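Local atomic coordinates of leucine aminopeptidase 1 (Caenorhabditis elegans, PDB entry 2HC9), a protein that removes N-terminal amino acids, preferably leucine, from peptides with the help of two zinc ions per subunit and probably serves as a digestive enzyme. Residues Leu17-Leu29 with Leu67-Asp79. The protein carries 1 engineered substitution. Residues are numbered along the deposited sequence; the frame is centred on the assembly and turned at random. Where two conformers were deposited one is given.
Sequences LTSLIIVGKKSVL and LHYELAHLITVPD
Seven backbone hydrogen bonds pair strand 18-25 and the first helical residue with strand 72-77 and the residue before it, in parallel, running from Leu-20 N to Leu-71 O (2.9 Å) as far as Lys-26 N to Val-77 O (3.2 Å).

Asp-79 grips the start of the helix that follows Lys-25. Asp-79 OD2 takes Ser-27 N through the syn lone pair (2.8 Å), while Ser-27 OG donates to Asp-79 OD1 from above the carboxylate plane (2.6 Å). With OG between backbone N and carbonyl carbon (chi1 62°), Ser-27 presents both donors to one carboxylate. The extended Lys-25 chain crosses Asp-79 obliquely, Lys-25 CB 3.4 Å from Asp-79 OD1, on its way to a salt bridge with Asp-119; water 2 links its NZ to Asp-79 O.

Apolar contacts line much of both faces. On one, Ile-21 CG2 meets Ile-75 CD1 (4.0 Å) and Val-23 CG1 meets Val-77 CG2, beneath helix 90-97. On the other, Leu-74 CD1 lies against Ile-22 CG2 (3.7 Å) and Leu-29 CD1, and the Ile-22 and Leu-67 side chains cross at about a right angle, their CD1 atoms touching; helix 49-58 covers this face. Lys-26 CD rests on Thr-76 CG2 (3.6 Å).

The chain between the strands runs through helices, including 49-58, and then antiparallel edge strand 63-66; such a six-stranded mixed sheet flanked by helices is characteristic of the macro-like alpha/beta N-terminal domain of M17 aminopeptidases.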
# COMPACT_ATOMS: atom_id res chain seq x y z
N LEU A 17 9.25 -40.49 -36.35
CA LEU A 17 10.34 -39.69 -35.80
C LEU A 17 10.31 -39.80 -34.29
O LEU A 17 9.26 -39.61 -33.66
CB LEU A 17 10.20 -38.23 -36.22
CG LEU A 17 11.41 -37.33 -35.95
CD1 LEU A 17 12.66 -37.82 -36.71
CD2 LEU A 17 11.06 -35.88 -36.36
N THR A 18 11.46 -40.13 -33.72
CA THR A 18 11.58 -40.43 -32.28
C THR A 18 12.58 -39.48 -31.64
O THR A 18 13.70 -39.30 -32.13
CB THR A 18 12.06 -41.86 -32.07
OG1 THR A 18 11.10 -42.73 -32.65
CG2 THR A 18 12.23 -42.18 -30.59
N SER A 19 12.14 -38.86 -30.55
CA SER A 19 13.04 -38.17 -29.62
C SER A 19 13.49 -39.12 -28.53
O SER A 19 12.68 -39.86 -27.97
CB SER A 19 12.33 -37.00 -28.93
OG SER A 19 13.16 -36.48 -27.90
N LEU A 20 14.78 -39.07 -28.20
CA LEU A 20 15.31 -39.96 -27.19
C LEU A 20 15.81 -39.16 -25.99
O LEU A 20 16.62 -38.24 -26.13
CB LEU A 20 16.47 -40.79 -27.75
CG LEU A 20 17.26 -41.60 -26.72
CD1 LEU A 20 16.40 -42.72 -26.15
CD2 LEU A 20 18.57 -42.18 -27.32
N ILE A 21 15.36 -39.53 -24.80
CA ILE A 21 15.89 -38.90 -23.60
C ILE A 21 16.39 -39.97 -22.64
O ILE A 21 15.63 -40.83 -22.20
CB ILE A 21 14.85 -37.96 -22.93
CG1 ILE A 21 14.48 -36.83 -23.90
CG2 ILE A 21 15.39 -37.40 -21.58
CD1 ILE A 21 13.30 -36.03 -23.49
N ILE A 22 17.69 -39.92 -22.34
CA ILE A 22 18.31 -40.85 -21.38
C ILE A 22 18.42 -40.20 -20.00
O ILE A 22 18.87 -39.06 -19.89
CB ILE A 22 19.73 -41.30 -21.85
CG1 ILE A 22 19.64 -41.90 -23.26
CG2 ILE A 22 20.37 -42.31 -20.85
CD1 ILE A 22 20.99 -41.93 -24.00
N VAL A 23 18.00 -40.93 -18.97
CA VAL A 23 17.97 -40.37 -17.62
C VAL A 23 18.65 -41.29 -16.60
O VAL A 23 18.39 -42.50 -16.56
CB VAL A 23 16.51 -40.09 -17.16
CG1 VAL A 23 16.49 -39.37 -15.78
CG2 VAL A 23 15.77 -39.30 -18.23
N GLY A 24 19.54 -40.72 -15.79
CA GLY A 24 20.14 -41.51 -14.71
C GLY A 24 20.97 -40.67 -13.74
O GLY A 24 21.49 -39.63 -14.11
N LYS A 25 21.09 -41.14 -12.51
CA LYS A 25 22.16 -40.67 -11.63
C LYS A 25 23.55 -40.91 -12.18
O LYS A 25 23.82 -41.94 -12.80
CB LYS A 25 22.03 -41.24 -10.22
CG LYS A 25 20.82 -40.67 -9.46
CD LYS A 25 20.61 -41.40 -8.16
CE LYS A 25 19.68 -40.63 -7.23
NZ LYS A 25 19.30 -41.46 -6.07
N LYS A 26 24.43 -39.96 -11.92
CA LYS A 26 25.80 -39.98 -12.40
C LYS A 26 26.49 -41.31 -12.09
O LYS A 26 27.13 -41.89 -12.96
CB LYS A 26 26.56 -38.81 -11.74
CG LYS A 26 27.94 -38.53 -12.34
CD LYS A 26 27.82 -38.08 -13.80
CE LYS A 26 29.17 -38.03 -14.46
NZ LYS A 26 30.04 -36.99 -13.85
N SER A 27 26.31 -41.82 -10.87
CA SER A 27 26.99 -43.05 -10.48
C SER A 27 26.47 -44.23 -11.28
O SER A 27 27.23 -45.16 -11.58
CB SER A 27 26.84 -43.32 -8.97
OG SER A 27 25.47 -43.50 -8.63
N VAL A 28 25.17 -44.20 -11.62
CA VAL A 28 24.55 -45.30 -12.36
C VAL A 28 24.99 -45.24 -13.83
O VAL A 28 25.46 -46.24 -14.41
CB VAL A 28 23.00 -45.25 -12.26
CG1 VAL A 28 22.37 -46.30 -13.18
CG2 VAL A 28 22.55 -45.45 -10.78
N LEU A 29 24.88 -44.05 -14.41
CA LEU A 29 25.34 -43.79 -15.78
C LEU A 29 26.81 -44.17 -15.99
O LEU A 29 27.16 -44.69 -17.06
CB LEU A 29 25.13 -42.32 -16.18
CG LEU A 29 23.67 -41.85 -16.28
CD1 LEU A 29 23.61 -40.34 -16.59
CD2 LEU A 29 22.90 -42.63 -17.33
N LEU A 67 22.23 -34.41 -27.20
CA LEU A 67 22.93 -35.47 -27.93
C LEU A 67 22.71 -35.35 -29.42
O LEU A 67 23.12 -36.22 -30.21
CB LEU A 67 22.47 -36.85 -27.44
CG LEU A 67 22.63 -37.10 -25.93
CD1 LEU A 67 22.11 -38.50 -25.57
CD2 LEU A 67 24.09 -36.93 -25.50
N HIS A 68 22.07 -34.25 -29.82
CA HIS A 68 21.63 -34.02 -31.20
C HIS A 68 21.19 -32.57 -31.24
O HIS A 68 20.97 -31.98 -30.20
CB HIS A 68 20.46 -34.95 -31.56
CG HIS A 68 20.03 -34.87 -32.99
ND1 HIS A 68 18.95 -34.13 -33.41
CD2 HIS A 68 20.55 -35.44 -34.10
CE1 HIS A 68 18.82 -34.25 -34.72
NE2 HIS A 68 19.77 -35.04 -35.17
N TYR A 69 21.09 -31.99 -32.44
CA TYR A 69 20.65 -30.60 -32.52
C TYR A 69 19.19 -30.34 -32.08
O TYR A 69 18.86 -29.22 -31.72
CB TYR A 69 21.00 -29.93 -33.86
CG TYR A 69 20.21 -30.42 -35.06
CD1 TYR A 69 18.95 -29.88 -35.35
CD2 TYR A 69 20.72 -31.40 -35.90
CE1 TYR A 69 18.22 -30.33 -36.46
CE2 TYR A 69 19.98 -31.86 -36.99
CZ TYR A 69 18.75 -31.32 -37.26
OH TYR A 69 18.04 -31.77 -38.35
N GLU A 70 18.35 -31.38 -32.07
CA GLU A 70 16.94 -31.21 -31.65
C GLU A 70 16.24 -32.43 -31.06
O GLU A 70 15.23 -32.27 -30.38
CB GLU A 70 16.09 -30.63 -32.78
CG GLU A 70 15.96 -31.57 -33.96
CD GLU A 70 15.04 -31.04 -35.04
OE1 GLU A 70 14.58 -29.88 -34.93
OE2 GLU A 70 14.76 -31.80 -35.99
N LEU A 71 16.76 -33.62 -31.32
CA LEU A 71 16.02 -34.86 -31.06
C LEU A 71 16.39 -35.59 -29.78
O LEU A 71 15.74 -36.57 -29.41
CB LEU A 71 16.17 -35.85 -32.22
CG LEU A 71 15.44 -35.51 -33.52
CD1 LEU A 71 15.86 -36.46 -34.64
CD2 LEU A 71 13.92 -35.46 -33.34
N ALA A 72 17.46 -35.19 -29.10
CA ALA A 72 17.96 -36.09 -28.04
C ALA A 72 18.68 -35.40 -26.91
O ALA A 72 19.40 -34.42 -27.13
CB ALA A 72 18.86 -37.19 -28.63
N HIS A 73 18.52 -35.94 -25.70
CA HIS A 73 19.09 -35.35 -24.49
C HIS A 73 19.54 -36.43 -23.52
O HIS A 73 18.90 -37.48 -23.43
CB HIS A 73 18.02 -34.50 -23.78
CG HIS A 73 17.58 -33.31 -24.57
ND1 HIS A 73 16.55 -33.36 -25.48
CD2 HIS A 73 18.03 -32.03 -24.57
CE1 HIS A 73 16.39 -32.17 -26.01
NE2 HIS A 73 17.27 -31.34 -25.48
N LEU A 74 20.60 -36.16 -22.76
CA LEU A 74 20.94 -36.93 -21.56
C LEU A 74 20.69 -36.04 -20.34
O LEU A 74 21.17 -34.91 -20.27
CB LEU A 74 22.42 -37.33 -21.59
CG LEU A 74 23.03 -37.99 -20.34
CD1 LEU A 74 22.47 -39.38 -20.12
CD2 LEU A 74 24.53 -38.08 -20.45
N ILE A 75 19.94 -36.56 -19.38
CA ILE A 75 19.71 -35.89 -18.10
C ILE A 75 20.47 -36.63 -17.00
O ILE A 75 20.20 -37.81 -16.72
CB ILE A 75 18.19 -35.80 -17.77
CG1 ILE A 75 17.50 -34.85 -18.77
CG2 ILE A 75 17.97 -35.33 -16.31
CD1 ILE A 75 15.95 -34.79 -18.58
N THR A 76 21.43 -35.94 -16.40
CA THR A 76 22.17 -36.48 -15.27
C THR A 76 21.56 -35.98 -13.96
O THR A 76 21.43 -34.77 -13.73
CB THR A 76 23.67 -36.12 -15.37
OG1 THR A 76 24.20 -36.61 -16.61
CG2 THR A 76 24.45 -36.74 -14.21
N VAL A 77 21.20 -36.93 -13.11
CA VAL A 77 20.58 -36.66 -11.81
C VAL A 77 21.70 -36.72 -10.76
O VAL A 77 22.53 -37.63 -10.80
CB VAL A 77 19.52 -37.77 -11.50
CG1 VAL A 77 18.82 -37.54 -10.13
CG2 VAL A 77 18.48 -37.82 -12.62
N PRO A 78 21.72 -35.77 -9.80
CA PRO A 78 22.76 -35.87 -8.77
C PRO A 78 22.61 -37.09 -7.87
O PRO A 78 21.50 -37.57 -7.63
CB PRO A 78 22.62 -34.56 -7.98
CG PRO A 78 21.34 -33.95 -8.37
CD PRO A 78 20.83 -34.61 -9.63
N ASP A 79 23.75 -37.59 -7.40
CA ASP A 79 23.78 -38.68 -6.45
C ASP A 79 23.58 -38.23 -5.00
O ASP A 79 22.88 -38.89 -4.23
CB ASP A 79 25.09 -39.44 -6.59
CG ASP A 79 25.07 -40.41 -7.75
OD1 ASP A 79 24.34 -41.42 -7.68
OD2 ASP A 79 25.77 -40.15 -8.73
O HOH W 1 14.91 -34.95 -26.73
O HOH W 2 21.95 -41.76 -4.85